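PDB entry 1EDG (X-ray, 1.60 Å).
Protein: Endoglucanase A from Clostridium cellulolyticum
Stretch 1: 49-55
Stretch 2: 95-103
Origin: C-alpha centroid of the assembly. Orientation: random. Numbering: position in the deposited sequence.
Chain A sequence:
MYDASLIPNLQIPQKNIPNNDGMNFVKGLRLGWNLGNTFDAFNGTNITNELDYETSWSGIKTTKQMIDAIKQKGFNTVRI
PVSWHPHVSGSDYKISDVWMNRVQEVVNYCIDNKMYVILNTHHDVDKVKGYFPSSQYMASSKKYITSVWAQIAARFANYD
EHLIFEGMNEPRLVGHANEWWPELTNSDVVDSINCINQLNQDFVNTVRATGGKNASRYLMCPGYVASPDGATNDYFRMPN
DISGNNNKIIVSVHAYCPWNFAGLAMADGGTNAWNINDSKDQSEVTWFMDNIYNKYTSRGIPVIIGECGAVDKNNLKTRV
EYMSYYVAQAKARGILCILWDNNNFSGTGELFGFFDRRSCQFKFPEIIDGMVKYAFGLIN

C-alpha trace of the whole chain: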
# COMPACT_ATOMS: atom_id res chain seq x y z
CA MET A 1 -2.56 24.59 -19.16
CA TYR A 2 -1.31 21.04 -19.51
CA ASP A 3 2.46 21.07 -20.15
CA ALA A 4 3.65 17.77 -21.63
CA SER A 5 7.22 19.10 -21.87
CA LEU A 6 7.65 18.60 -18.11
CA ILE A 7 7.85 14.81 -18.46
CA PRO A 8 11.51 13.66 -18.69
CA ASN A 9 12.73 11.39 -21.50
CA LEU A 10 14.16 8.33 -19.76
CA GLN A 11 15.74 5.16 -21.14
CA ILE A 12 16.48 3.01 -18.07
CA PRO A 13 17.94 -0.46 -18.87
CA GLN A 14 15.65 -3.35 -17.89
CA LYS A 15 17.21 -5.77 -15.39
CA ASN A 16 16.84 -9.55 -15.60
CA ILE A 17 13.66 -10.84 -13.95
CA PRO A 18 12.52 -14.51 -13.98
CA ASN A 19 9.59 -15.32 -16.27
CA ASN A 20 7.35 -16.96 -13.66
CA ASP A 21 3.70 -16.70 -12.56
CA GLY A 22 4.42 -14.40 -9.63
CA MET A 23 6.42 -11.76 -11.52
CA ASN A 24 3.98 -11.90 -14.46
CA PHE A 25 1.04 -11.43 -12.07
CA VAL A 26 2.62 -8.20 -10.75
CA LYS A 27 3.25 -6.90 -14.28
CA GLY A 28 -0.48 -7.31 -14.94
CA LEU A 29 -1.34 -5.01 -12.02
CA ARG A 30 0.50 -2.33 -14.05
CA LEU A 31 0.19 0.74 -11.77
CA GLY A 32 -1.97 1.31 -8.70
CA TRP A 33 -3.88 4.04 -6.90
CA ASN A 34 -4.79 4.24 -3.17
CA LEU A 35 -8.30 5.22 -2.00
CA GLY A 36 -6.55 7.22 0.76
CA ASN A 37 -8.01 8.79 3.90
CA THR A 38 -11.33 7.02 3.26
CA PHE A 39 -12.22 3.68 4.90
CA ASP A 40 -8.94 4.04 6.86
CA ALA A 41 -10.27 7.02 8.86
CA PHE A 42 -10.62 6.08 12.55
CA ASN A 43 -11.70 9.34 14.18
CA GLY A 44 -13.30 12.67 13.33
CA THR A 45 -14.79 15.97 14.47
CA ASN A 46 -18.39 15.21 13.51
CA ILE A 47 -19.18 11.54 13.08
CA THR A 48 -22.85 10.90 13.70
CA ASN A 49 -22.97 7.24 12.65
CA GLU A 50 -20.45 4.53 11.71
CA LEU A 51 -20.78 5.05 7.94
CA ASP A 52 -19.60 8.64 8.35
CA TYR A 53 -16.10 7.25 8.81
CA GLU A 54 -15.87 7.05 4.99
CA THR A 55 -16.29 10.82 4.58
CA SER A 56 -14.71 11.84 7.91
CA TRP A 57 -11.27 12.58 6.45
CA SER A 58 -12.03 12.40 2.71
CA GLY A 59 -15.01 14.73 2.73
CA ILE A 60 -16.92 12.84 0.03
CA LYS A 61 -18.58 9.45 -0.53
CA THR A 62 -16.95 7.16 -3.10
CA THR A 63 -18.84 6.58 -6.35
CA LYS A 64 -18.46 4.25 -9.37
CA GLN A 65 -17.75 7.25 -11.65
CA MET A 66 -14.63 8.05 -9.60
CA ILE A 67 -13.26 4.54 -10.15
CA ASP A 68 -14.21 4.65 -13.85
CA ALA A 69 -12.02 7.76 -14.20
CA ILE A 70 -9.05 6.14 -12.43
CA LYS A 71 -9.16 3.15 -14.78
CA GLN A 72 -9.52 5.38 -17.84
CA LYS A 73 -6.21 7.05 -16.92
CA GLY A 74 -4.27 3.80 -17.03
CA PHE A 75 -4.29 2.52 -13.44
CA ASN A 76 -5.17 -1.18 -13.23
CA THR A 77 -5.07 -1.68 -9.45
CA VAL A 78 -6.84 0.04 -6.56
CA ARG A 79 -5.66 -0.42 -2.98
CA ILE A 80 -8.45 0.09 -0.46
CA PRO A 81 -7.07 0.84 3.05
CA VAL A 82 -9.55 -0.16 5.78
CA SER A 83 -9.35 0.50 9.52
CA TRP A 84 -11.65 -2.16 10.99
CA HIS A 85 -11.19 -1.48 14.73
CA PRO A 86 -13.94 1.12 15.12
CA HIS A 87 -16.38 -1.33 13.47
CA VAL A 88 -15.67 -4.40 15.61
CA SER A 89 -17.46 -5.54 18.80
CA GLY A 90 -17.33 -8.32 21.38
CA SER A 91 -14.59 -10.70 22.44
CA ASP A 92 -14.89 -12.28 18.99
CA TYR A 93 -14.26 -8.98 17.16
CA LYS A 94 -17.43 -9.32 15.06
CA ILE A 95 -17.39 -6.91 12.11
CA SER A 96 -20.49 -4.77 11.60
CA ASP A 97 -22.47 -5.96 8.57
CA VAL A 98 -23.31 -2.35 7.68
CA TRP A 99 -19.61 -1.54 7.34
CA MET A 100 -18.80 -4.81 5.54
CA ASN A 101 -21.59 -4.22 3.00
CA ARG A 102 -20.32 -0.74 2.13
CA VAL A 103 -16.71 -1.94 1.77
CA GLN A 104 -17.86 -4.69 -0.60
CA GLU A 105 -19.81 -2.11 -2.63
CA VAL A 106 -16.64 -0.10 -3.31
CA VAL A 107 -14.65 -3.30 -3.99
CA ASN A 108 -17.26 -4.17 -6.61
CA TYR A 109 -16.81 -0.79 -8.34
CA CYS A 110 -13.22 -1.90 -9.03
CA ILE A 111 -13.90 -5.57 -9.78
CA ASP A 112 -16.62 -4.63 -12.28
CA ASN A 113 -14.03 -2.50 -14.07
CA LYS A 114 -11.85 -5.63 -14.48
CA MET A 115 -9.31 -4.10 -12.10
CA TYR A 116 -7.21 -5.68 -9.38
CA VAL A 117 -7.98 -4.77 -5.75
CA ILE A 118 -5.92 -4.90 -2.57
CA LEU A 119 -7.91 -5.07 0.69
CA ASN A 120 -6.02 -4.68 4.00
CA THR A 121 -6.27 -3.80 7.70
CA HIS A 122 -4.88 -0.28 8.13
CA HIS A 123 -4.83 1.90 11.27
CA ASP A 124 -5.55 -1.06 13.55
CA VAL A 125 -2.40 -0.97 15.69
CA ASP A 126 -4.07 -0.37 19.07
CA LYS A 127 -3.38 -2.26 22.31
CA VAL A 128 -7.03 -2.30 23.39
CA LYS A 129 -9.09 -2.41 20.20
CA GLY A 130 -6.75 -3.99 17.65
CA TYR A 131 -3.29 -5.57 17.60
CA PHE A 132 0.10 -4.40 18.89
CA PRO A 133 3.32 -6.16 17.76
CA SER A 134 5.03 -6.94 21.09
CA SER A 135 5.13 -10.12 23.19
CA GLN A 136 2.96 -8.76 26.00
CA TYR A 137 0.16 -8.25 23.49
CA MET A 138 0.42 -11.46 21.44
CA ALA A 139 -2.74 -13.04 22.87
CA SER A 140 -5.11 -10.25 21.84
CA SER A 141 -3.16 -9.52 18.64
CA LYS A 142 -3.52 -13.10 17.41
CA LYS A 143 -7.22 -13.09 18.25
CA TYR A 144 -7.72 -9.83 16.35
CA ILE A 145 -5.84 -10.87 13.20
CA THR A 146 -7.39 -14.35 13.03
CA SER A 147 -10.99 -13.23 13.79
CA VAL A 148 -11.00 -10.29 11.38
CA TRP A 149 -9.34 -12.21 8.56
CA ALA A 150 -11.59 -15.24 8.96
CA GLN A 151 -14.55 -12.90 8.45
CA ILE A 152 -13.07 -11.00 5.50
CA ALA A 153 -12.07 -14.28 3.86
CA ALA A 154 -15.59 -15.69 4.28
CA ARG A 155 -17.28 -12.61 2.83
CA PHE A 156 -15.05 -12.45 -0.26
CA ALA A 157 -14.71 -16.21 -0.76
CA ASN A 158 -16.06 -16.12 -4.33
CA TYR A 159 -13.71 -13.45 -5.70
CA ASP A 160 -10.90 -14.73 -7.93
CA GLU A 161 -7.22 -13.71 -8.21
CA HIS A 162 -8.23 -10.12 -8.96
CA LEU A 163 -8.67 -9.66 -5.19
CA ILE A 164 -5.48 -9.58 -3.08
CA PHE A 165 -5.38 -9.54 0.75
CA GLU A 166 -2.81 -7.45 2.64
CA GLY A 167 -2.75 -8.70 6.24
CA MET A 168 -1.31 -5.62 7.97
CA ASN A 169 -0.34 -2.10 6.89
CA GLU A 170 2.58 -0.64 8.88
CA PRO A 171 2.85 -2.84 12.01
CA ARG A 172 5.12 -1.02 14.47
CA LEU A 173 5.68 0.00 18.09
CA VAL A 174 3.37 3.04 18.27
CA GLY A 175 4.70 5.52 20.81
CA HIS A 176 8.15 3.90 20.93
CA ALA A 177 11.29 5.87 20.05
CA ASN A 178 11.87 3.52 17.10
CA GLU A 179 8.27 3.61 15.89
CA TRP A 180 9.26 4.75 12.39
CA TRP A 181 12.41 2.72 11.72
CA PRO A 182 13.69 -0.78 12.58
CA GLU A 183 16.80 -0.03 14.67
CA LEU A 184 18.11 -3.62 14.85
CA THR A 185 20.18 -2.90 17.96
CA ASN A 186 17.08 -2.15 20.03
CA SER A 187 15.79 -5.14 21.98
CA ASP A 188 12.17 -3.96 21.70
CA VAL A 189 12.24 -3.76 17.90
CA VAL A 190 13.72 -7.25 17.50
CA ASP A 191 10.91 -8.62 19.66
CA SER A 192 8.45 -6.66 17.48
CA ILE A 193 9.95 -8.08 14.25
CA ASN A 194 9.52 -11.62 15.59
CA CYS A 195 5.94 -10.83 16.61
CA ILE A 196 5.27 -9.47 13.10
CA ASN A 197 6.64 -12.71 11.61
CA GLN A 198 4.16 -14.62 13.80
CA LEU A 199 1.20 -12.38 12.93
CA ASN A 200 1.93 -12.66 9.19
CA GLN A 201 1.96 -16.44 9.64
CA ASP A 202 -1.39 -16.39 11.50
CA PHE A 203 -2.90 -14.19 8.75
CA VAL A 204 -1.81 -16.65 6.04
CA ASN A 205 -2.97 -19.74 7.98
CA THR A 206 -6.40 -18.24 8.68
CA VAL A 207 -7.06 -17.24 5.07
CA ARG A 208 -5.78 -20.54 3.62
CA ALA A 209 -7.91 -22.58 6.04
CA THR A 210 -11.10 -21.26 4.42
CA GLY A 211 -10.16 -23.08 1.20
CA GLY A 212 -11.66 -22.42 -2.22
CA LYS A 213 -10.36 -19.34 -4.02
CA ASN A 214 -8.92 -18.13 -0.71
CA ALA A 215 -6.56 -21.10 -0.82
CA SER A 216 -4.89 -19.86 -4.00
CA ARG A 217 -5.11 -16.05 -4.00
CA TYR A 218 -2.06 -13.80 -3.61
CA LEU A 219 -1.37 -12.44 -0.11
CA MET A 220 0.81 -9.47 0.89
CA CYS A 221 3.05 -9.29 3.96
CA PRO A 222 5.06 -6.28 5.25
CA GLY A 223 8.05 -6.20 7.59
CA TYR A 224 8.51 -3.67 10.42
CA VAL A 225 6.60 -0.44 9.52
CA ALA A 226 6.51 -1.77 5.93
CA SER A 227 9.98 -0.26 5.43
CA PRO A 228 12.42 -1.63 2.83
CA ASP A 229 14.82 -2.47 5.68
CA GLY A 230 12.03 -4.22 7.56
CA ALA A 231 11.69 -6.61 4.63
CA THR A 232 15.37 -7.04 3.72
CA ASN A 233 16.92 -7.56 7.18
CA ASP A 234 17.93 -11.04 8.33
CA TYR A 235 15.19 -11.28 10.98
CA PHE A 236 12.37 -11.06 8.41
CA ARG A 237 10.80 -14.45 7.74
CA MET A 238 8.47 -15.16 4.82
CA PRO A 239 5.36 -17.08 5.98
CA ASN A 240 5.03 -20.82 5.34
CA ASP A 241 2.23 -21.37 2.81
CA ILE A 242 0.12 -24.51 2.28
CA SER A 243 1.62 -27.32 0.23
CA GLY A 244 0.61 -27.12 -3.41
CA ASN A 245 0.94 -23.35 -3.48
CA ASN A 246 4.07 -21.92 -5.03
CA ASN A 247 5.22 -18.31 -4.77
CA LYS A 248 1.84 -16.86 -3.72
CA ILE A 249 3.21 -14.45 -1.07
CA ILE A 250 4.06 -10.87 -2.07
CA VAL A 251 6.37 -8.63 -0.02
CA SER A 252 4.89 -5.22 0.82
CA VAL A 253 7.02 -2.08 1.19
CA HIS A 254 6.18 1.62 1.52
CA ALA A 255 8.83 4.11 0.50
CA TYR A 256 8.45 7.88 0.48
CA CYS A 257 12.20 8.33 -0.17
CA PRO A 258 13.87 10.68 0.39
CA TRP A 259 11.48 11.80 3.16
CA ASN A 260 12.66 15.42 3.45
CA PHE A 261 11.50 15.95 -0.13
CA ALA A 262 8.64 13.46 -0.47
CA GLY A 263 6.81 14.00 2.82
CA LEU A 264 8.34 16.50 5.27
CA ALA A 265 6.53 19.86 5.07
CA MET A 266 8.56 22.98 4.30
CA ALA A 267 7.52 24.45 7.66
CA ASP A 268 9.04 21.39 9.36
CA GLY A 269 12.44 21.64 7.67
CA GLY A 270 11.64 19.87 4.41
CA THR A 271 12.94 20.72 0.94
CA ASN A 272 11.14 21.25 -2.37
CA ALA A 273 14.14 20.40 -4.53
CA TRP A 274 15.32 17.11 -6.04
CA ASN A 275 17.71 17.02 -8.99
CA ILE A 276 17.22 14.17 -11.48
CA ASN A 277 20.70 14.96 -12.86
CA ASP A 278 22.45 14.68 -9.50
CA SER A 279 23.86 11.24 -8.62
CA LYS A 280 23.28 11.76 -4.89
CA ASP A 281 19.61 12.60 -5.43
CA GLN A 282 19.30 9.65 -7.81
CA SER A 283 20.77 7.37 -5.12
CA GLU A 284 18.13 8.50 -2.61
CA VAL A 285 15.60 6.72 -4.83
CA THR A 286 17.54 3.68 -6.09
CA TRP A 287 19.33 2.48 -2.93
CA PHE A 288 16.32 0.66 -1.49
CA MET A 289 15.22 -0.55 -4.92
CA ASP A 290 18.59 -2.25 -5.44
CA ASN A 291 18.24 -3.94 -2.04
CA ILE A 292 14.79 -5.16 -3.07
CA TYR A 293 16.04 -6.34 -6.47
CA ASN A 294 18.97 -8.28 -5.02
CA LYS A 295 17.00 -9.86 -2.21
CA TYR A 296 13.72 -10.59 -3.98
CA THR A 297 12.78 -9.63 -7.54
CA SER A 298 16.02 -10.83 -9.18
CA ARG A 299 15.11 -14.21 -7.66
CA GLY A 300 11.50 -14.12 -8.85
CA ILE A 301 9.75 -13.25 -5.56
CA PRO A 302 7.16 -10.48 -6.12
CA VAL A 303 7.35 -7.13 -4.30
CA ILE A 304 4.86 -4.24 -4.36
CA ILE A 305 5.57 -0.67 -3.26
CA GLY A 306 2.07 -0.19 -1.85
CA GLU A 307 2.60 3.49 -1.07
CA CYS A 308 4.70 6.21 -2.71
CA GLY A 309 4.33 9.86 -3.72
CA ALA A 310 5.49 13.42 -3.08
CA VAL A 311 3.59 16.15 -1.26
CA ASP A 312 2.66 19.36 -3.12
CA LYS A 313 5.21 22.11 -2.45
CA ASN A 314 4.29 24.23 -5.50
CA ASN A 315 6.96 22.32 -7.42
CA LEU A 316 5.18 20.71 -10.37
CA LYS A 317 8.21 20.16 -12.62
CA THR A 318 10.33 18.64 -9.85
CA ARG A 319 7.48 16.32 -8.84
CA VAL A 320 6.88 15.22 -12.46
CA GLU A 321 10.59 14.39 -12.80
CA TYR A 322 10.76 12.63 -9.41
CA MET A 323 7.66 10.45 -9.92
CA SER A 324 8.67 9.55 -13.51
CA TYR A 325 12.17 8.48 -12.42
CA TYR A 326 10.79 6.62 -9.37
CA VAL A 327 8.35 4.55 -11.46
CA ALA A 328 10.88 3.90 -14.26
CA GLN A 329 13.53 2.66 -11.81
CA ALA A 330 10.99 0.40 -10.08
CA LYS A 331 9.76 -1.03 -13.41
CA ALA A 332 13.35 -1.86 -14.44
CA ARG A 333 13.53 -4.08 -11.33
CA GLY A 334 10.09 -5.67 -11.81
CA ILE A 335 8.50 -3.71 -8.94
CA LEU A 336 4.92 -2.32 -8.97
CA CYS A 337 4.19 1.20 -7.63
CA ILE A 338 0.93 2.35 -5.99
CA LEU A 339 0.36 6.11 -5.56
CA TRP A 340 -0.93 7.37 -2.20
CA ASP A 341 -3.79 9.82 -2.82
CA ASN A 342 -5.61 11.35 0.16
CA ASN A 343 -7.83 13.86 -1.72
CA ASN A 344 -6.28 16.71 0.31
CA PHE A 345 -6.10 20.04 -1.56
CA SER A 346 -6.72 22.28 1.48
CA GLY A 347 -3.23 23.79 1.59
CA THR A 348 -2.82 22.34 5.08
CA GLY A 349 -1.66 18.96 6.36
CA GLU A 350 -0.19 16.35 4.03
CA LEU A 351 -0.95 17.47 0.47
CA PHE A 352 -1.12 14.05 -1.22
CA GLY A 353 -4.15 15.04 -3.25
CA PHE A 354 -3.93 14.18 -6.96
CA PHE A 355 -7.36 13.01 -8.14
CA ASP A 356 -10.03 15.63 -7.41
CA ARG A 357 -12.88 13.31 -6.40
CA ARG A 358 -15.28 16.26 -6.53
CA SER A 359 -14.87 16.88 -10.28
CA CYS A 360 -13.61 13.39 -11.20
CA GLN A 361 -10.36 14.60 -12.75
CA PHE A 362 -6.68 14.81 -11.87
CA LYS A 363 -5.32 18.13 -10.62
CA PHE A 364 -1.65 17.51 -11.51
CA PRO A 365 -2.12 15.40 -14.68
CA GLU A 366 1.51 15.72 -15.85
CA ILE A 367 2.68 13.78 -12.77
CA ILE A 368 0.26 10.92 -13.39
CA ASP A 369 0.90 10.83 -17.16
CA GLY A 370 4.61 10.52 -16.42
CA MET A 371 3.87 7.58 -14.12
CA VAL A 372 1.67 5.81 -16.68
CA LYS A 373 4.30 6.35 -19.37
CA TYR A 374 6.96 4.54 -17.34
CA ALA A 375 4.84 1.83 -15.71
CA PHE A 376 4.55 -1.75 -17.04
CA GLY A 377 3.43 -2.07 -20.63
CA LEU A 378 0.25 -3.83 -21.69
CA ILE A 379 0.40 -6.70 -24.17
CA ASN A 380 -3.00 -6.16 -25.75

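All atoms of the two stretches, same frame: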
# COMPACT_ATOMS: atom_id res chain seq x y z
N ASN A 49 -22.76 8.68 12.71
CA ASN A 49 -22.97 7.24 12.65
C ASN A 49 -21.70 6.56 12.14
O ASN A 49 -20.76 7.25 11.71
CB ASN A 49 -24.18 6.89 11.77
CG ASN A 49 -23.92 7.14 10.30
OD1 ASN A 49 -23.65 6.21 9.54
ND2 ASN A 49 -24.00 8.40 9.90
N GLU A 50 -21.65 5.23 12.15
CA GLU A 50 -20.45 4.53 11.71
C GLU A 50 -20.07 4.70 10.24
O GLU A 50 -18.88 4.72 9.91
CB GLU A 50 -20.48 3.04 12.09
CG GLU A 50 -21.18 2.12 11.11
CD GLU A 50 -20.98 0.65 11.45
OE1 GLU A 50 -19.86 0.27 11.85
OE2 GLU A 50 -21.95 -0.12 11.30
N LEU A 51 -21.06 4.86 9.36
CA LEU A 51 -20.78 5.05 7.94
C LEU A 51 -20.11 6.38 7.62
O LEU A 51 -19.45 6.52 6.59
CB LEU A 51 -22.05 4.87 7.09
CG LEU A 51 -22.50 3.43 6.84
CD1 LEU A 51 -23.77 3.42 6.00
CD2 LEU A 51 -21.41 2.64 6.13
N ASP A 52 -20.22 7.34 8.54
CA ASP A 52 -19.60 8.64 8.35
C ASP A 52 -18.08 8.56 8.35
O ASP A 52 -17.39 9.52 8.00
CB ASP A 52 -20.03 9.62 9.44
CG ASP A 52 -21.44 10.14 9.24
OD1 ASP A 52 -22.04 9.90 8.17
OD2 ASP A 52 -21.94 10.81 10.16
N TYR A 53 -17.54 7.42 8.79
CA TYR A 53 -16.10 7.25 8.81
C TYR A 53 -15.52 7.38 7.39
O TYR A 53 -14.42 7.91 7.21
CB TYR A 53 -15.71 5.91 9.44
CG TYR A 53 -15.68 5.93 10.95
CD1 TYR A 53 -14.62 6.54 11.64
CD2 TYR A 53 -16.69 5.34 11.71
CE1 TYR A 53 -14.58 6.56 13.03
CE2 TYR A 53 -16.66 5.35 13.11
CZ TYR A 53 -15.60 5.96 13.76
OH TYR A 53 -15.55 5.98 15.14
N GLU A 54 -16.30 6.97 6.39
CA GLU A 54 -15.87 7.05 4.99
C GLU A 54 -15.61 8.47 4.51
O GLU A 54 -14.69 8.71 3.73
CB GLU A 54 -16.88 6.39 4.06
CG GLU A 54 -16.49 6.50 2.58
CD GLU A 54 -17.48 5.88 1.63
OE1 GLU A 54 -18.55 5.40 2.07
OE2 GLU A 54 -17.19 5.86 0.42
N THR A 55 -16.42 9.42 4.98
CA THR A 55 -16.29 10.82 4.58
C THR A 55 -15.58 11.69 5.63
O THR A 55 -15.22 12.84 5.35
CB THR A 55 -17.67 11.42 4.29
OG1 THR A 55 -18.49 11.30 5.46
CG2 THR A 55 -18.35 10.67 3.16
N ILE A 95 -17.35 -8.09 12.97
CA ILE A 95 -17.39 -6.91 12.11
C ILE A 95 -18.83 -6.54 11.76
O ILE A 95 -19.63 -7.40 11.37
CB ILE A 95 -16.59 -7.13 10.79
CG1 ILE A 95 -15.10 -7.34 11.10
CG2 ILE A 95 -16.75 -5.93 9.86
CD1 ILE A 95 -14.28 -7.76 9.90
N SER A 96 -19.16 -5.26 11.92
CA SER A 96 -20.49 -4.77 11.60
C SER A 96 -20.84 -5.07 10.15
O SER A 96 -20.08 -4.74 9.24
CB SER A 96 -20.54 -3.26 11.81
OG SER A 96 -21.74 -2.73 11.26
N ASP A 97 -22.02 -5.65 9.92
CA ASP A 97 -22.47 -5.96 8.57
C ASP A 97 -22.70 -4.71 7.72
O ASP A 97 -22.55 -4.75 6.50
CB ASP A 97 -23.75 -6.80 8.60
CG ASP A 97 -23.50 -8.22 9.05
OD1 ASP A 97 -22.66 -8.90 8.42
OD2 ASP A 97 -24.15 -8.67 10.03
N VAL A 98 -23.06 -3.61 8.37
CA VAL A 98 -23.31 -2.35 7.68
C VAL A 98 -22.01 -1.86 7.06
O VAL A 98 -21.99 -1.42 5.91
CB VAL A 98 -23.91 -1.28 8.65
CG1 VAL A 98 -23.87 0.11 8.03
CG2 VAL A 98 -25.34 -1.64 8.99
N TRP A 99 -20.92 -1.97 7.82
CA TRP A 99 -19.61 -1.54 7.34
C TRP A 99 -19.11 -2.49 6.26
O TRP A 99 -18.62 -2.04 5.22
CB TRP A 99 -18.62 -1.50 8.50
CG TRP A 99 -17.25 -1.03 8.12
CD1 TRP A 99 -16.12 -1.79 8.04
CD2 TRP A 99 -16.85 0.32 7.83
NE1 TRP A 99 -15.04 -1.00 7.74
CE2 TRP A 99 -15.45 0.30 7.61
CE3 TRP A 99 -17.53 1.55 7.76
CZ2 TRP A 99 -14.72 1.45 7.31
CZ3 TRP A 99 -16.79 2.70 7.46
CH2 TRP A 99 -15.40 2.64 7.24
N MET A 100 -19.24 -3.79 6.50
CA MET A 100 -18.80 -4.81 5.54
C MET A 100 -19.51 -4.65 4.19
O MET A 100 -18.87 -4.73 3.14
CB MET A 100 -19.04 -6.22 6.09
CG MET A 100 -18.43 -7.33 5.24
SD MET A 100 -16.60 -7.32 5.21
CE MET A 100 -16.26 -8.47 6.52
N ASN A 101 -20.81 -4.40 4.23
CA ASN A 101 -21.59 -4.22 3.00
C ASN A 101 -21.10 -3.05 2.17
O ASN A 101 -20.98 -3.16 0.94
CB ASN A 101 -23.08 -4.03 3.32
CG ASN A 101 -23.73 -5.29 3.84
OD1 ASN A 101 -23.21 -6.39 3.68
ND2 ASN A 101 -24.89 -5.13 4.47
N ARG A 102 -20.80 -1.93 2.82
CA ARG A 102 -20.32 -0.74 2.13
C ARG A 102 -18.93 -0.98 1.52
O ARG A 102 -18.67 -0.60 0.38
CB ARG A 102 -20.32 0.46 3.07
CG ARG A 102 -19.79 1.75 2.44
CD ARG A 102 -20.54 2.14 1.16
NE ARG A 102 -19.91 3.29 0.53
CZ ARG A 102 -19.96 3.57 -0.77
NH1 ARG A 102 -20.62 2.78 -1.61
NH2 ARG A 102 -19.31 4.62 -1.25
N VAL A 103 -18.05 -1.64 2.27
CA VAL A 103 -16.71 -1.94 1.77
C VAL A 103 -16.82 -2.79 0.51
O VAL A 103 -16.17 -2.51 -0.50
CB VAL A 103 -15.86 -2.68 2.84
CG1 VAL A 103 -14.52 -3.15 2.23
CG2 VAL A 103 -15.58 -1.76 4.02

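What charged contact ties the stretches together? Glu54 and Arg102 form a two-pronged salt bridge. Arg102 NE donates to Glu54 OE1 at 2.9 Å, and Arg102 NH2 donates to Glu54 OE2 at 3.0 Å. The carboxylate meets the edge of the guanidinium, where its N-H groups point. Glu54 reaches it extended, with chi1 and chi2 both t; both residues are buried, so the pairing balances charge away from solvent.

How does the start of the second helix join in? Ser96, at the N-cap, donates from OG to Glu50 OE2 over 2.6 Å, while the same OG accepts a weak capping bond from Val98 N at 3.3 Å. A small hydroxyl suits this place because it can donate and accept at once. Glu50, whose CA-to-CB bond points toward the helix, supplies the acceptor.

What fills the space between these polar contacts? Apolar side chains do. Leu51 CG lies 3.8 Å from Val98 CG1, and Leu51 CD2 packs 3.9 Å from Arg102 CB, using the aliphatic part of the arginine. Trp99, buried, offers a broad ring: its CZ3 is 3.9 Å from Tyr53 CB, and its CE3 is 4.3 Å from Leu51 CD2. Altogether 425 Å² is buried, summed over both sides.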